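Local coordinates for hypothetical protein (Uncultured marine organism, PDB 2OP5), which is of unknown function but forms a dimer of ferredoxin-like subunits related to the dimeric alpha/beta barrel proteins, and is possibly an oxidoreductase, at residues T19-L24 and Q61-S65. Numbering follows the deposited sequence.
Sequences TSENEL and QHRIS
Start with the backbone of T19-L24: T19 and S20 form the turn ahead of a helix, S20 is extended (phi/psi -155/156), and E21 to L24 make the first helical turn. S20 is the N-cap: with chi1 at p, its OG accepts from E23 N at 3.1 Å, while L24 N bonds to S20 O at 3.2 Å. Q61-S65 runs extended into a strand, and the nearest CA atoms are those of E21 and H62, 5.7 Å apart.

One polar bond joins them, a His-carboxylate hydrogen bond: H62 ND1 donates to E21 OE1 at 2.7 Å, nearly straight at 164°. H62 points its CB toward the helix with chi1 m and chi2 -78°; E21 leaves sideways, and chi1 t with chi2 p swings the carboxylate back to the ring. The same imidazole lies with one face against the start of the helix, S20 C sitting 3.7 Å from H62 CG, and H62 CD2 is 3.9 Å from T19 C.

L24, chi1 t and chi2 154°, packs CD1 on the H62-R63 peptide, 3.2 Å from H62 C and 3.4 Å from R63 N. The apolar side-chain pair is L24 CG to I64 CD1 at 3.7 Å, I64 being m, m.

In the ferredoxin-like fold this is where strand 10-17 hands over to helix 21-28, beside strand 63-70, antiparallel to 10-17. F18, in the loop before the helix, packs on both L24 and I64, while R63, its CB pointing away from the helix, forms a salt bridge with D17 and a hydrogen bond with N105 of the second subunit.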
ATOM      1  N   THR A  19      -3.896  17.580  10.503  1.00 23.68           N
ATOM      2  CA  THR A  19      -4.911  18.610  10.702  1.00 23.90           C
ATOM      3  C   THR A  19      -4.671  19.843   9.808  1.00 23.92           C
ATOM      4  O   THR A  19      -5.496  20.759   9.758  1.00 22.79           O
ATOM      5  CB  THR A  19      -5.012  19.059  12.181  1.00 24.57           C
ATOM      6  OG1 THR A  19      -3.807  19.715  12.574  1.00 25.75           O
ATOM      7  CG2 THR A  19      -5.296  17.866  13.115  1.00 25.96           C
ATOM      8  N   SER A  20      -3.536  19.874   9.123  1.00 24.07           N
ATOM      9  CA  SER A  20      -3.247  20.952   8.182  1.00 23.78           C
ATOM     10  C   SER A  20      -2.255  20.464   7.136  1.00 24.48           C
ATOM     11  O   SER A  20      -1.475  19.533   7.381  1.00 22.99           O
ATOM     12  CB  SER A  20      -2.670  22.176   8.891  1.00 23.46           C
ATOM     13  OG  SER A  20      -1.362  21.917   9.374  1.00 21.22           O
ATOM     14  N   GLU A  21      -2.297  21.124   5.980  1.00 25.29           N
ATOM     15  CA  GLU A  21      -1.397  20.847   4.894  1.00 26.18           C
ATOM     16  C   GLU A  21       0.037  21.239   5.298  1.00 25.82           C
ATOM     17  O   GLU A  21       0.971  20.493   5.033  1.00 25.05           O
ATOM     18  CB  GLU A  21      -1.843  21.585   3.631  1.00 26.90           C
ATOM     19  CG  GLU A  21      -1.098  21.174   2.371  1.00 30.07           C
ATOM     20  CD  GLU A  21      -1.316  19.712   1.974  1.00 33.07           C
ATOM     21  OE1 GLU A  21      -2.303  19.078   2.437  1.00 33.00           O
ATOM     22  OE2 GLU A  21      -0.497  19.206   1.174  1.00 34.64           O
ATOM     23  N   ASN A  22       0.214  22.380   5.963  1.00 25.57           N
ATOM     24  CA  ASN A  22       1.561  22.783   6.390  1.00 25.47           C
ATOM     25  C   ASN A  22       2.190  21.720   7.275  1.00 25.40           C
ATOM     26  O   ASN A  22       3.381  21.424   7.142  1.00 25.97           O
ATOM     27  CB  ASN A  22       1.591  24.155   7.089  1.00 25.05           C
ATOM     28  CG  ASN A  22       1.536  25.332   6.115  1.00 25.73           C
ATOM     29  OD1 ASN A  22       1.585  25.169   4.890  1.00 24.86           O
ATOM     30  ND2 ASN A  22       1.457  26.542   6.672  1.00 23.95           N
ATOM     31  N   GLU A  23       1.397  21.114   8.146  1.00 25.46           N
ATOM     32  CA  GLU A  23       1.930  20.064   9.015  1.00 26.36           C
ATOM     33  C   GLU A  23       2.337  18.817   8.216  1.00 25.82           C
ATOM     34  O   GLU A  23       3.392  18.218   8.468  1.00 25.76           O
ATOM     35  CB  GLU A  23       0.937  19.714  10.113  1.00 26.81           C
ATOM     36  CG  GLU A  23       1.555  18.827  11.177  1.00 30.17           C
ATOM     37  CD  GLU A  23       0.753  18.791  12.461  1.00 31.80           C
ATOM     38  OE1 GLU A  23       0.291  19.860  12.908  1.00 33.75           O
ATOM     39  OE2 GLU A  23       0.608  17.697  13.043  1.00 33.46           O
ATOM     40  N   LEU A  24       1.516  18.435   7.245  1.00 25.73           N
ATOM     41  CA  LEU A  24       1.861  17.327   6.352  1.00 25.65           C
ATOM     42  C   LEU A  24       3.178  17.611   5.627  1.00 25.31           C
ATOM     43  O   LEU A  24       4.064  16.749   5.591  1.00 25.60           O
ATOM     44  CB  LEU A  24       0.722  17.074   5.351  1.00 25.39           C
ATOM     45  CG  LEU A  24       0.904  16.052   4.212  1.00 26.26           C
ATOM     46  CD1 LEU A  24      -0.454  15.532   3.810  1.00 26.59           C
ATOM     47  CD2 LEU A  24       1.685  16.562   2.978  1.00 26.07           C
ATOM     48  N   GLN A  61      -8.808  15.333   2.932  1.00 34.90           N
ATOM     49  CA  GLN A  61      -7.794  14.968   3.925  1.00 33.60           C
ATOM     50  C   GLN A  61      -6.422  15.586   3.634  1.00 32.40           C
ATOM     51  O   GLN A  61      -6.187  16.109   2.549  1.00 33.28           O
ATOM     52  CB  GLN A  61      -7.569  13.451   3.868  1.00 34.23           C
ATOM     53  CG  GLN A  61      -8.815  12.520   3.874  1.00 34.79           C
ATOM     54  CD  GLN A  61      -9.497  12.430   5.216  1.00 34.88           C
ATOM     55  OE1 GLN A  61      -8.886  12.724   6.254  1.00 36.50           O
ATOM     56  NE2 GLN A  61     -10.765  12.008   5.216  1.00 29.03           N
ATOM     57  N   HIS A  62      -5.523  15.522   4.615  1.00 29.84           N
ATOM     58  CA  HIS A  62      -4.110  15.874   4.418  1.00 28.06           C
ATOM     59  C   HIS A  62      -3.405  14.565   4.751  1.00 27.22           C
ATOM     60  O   HIS A  62      -2.908  14.389   5.843  1.00 26.97           O
ATOM     61  CB  HIS A  62      -3.657  16.975   5.348  1.00 27.45           C
ATOM     62  CG  HIS A  62      -4.483  18.205   5.264  1.00 26.50           C
ATOM     63  ND1 HIS A  62      -4.352  19.112   4.237  1.00 25.24           N
ATOM     64  CD2 HIS A  62      -5.419  18.707   6.101  1.00 25.48           C
ATOM     65  CE1 HIS A  62      -5.193  20.112   4.434  1.00 26.78           C
ATOM     66  NE2 HIS A  62      -5.851  19.891   5.559  1.00 26.53           N
ATOM     67  N   ARG A  63      -3.347  13.675   3.766  1.00 25.84           N
ATOM     68  CA  ARG A  63      -2.927  12.326   3.966  1.00 25.23           C
ATOM     69  C   ARG A  63      -1.598  11.889   3.329  1.00 25.78           C
ATOM     70  O   ARG A  63      -1.257  12.276   2.202  1.00 24.40           O
ATOM     71  CB  ARG A  63      -4.058  11.439   3.451  1.00 24.68           C
ATOM     72  CG  ARG A  63      -3.867   9.944   3.694  1.00 26.42           C
ATOM     73  CD  ARG A  63      -5.157   9.118   3.454  1.00 26.56           C
ATOM     74  NE  ARG A  63      -6.199   9.370   4.447  1.00 25.82           N
ATOM     75  CZ  ARG A  63      -7.380   8.759   4.468  1.00 28.63           C
ATOM     76  NH1 ARG A  63      -7.724   7.881   3.537  1.00 30.29           N
ATOM     77  NH2 ARG A  63      -8.250   9.070   5.408  1.00 28.36           N
ATOM     78  N   ILE A  64      -0.866  11.077   4.093  1.00 26.46           N
ATOM     79  CA  ILE A  64       0.354  10.432   3.660  1.00 27.48           C
ATOM     80  C   ILE A  64       0.115   8.936   3.756  1.00 26.84           C
ATOM     81  O   ILE A  64      -0.428   8.470   4.749  1.00 27.01           O
ATOM     82  CB  ILE A  64       1.542  10.724   4.602  1.00 28.24           C
ATOM     83  CG1 ILE A  64       1.890  12.210   4.605  1.00 31.19           C
ATOM     84  CG2 ILE A  64       2.771   9.910   4.203  1.00 29.06           C
ATOM     85  CD1 ILE A  64       2.262  12.781   3.256  1.00 32.45           C
ATOM     86  N   SER A  65       0.544   8.196   2.738  1.00 26.33           N
ATOM     87  CA  SER A  65       0.512   6.725   2.762  1.00 26.56           C
ATOM     88  C   SER A  65       1.918   6.143   2.728  1.00 25.79           C
ATOM     89  O   SER A  65       2.836   6.710   2.098  1.00 24.35           O
ATOM     90  CB  SER A  65      -0.250   6.189   1.569  1.00 27.12           C
ATOM     91  OG  SER A  65       0.386   6.522   0.367  1.00 31.42           O
TER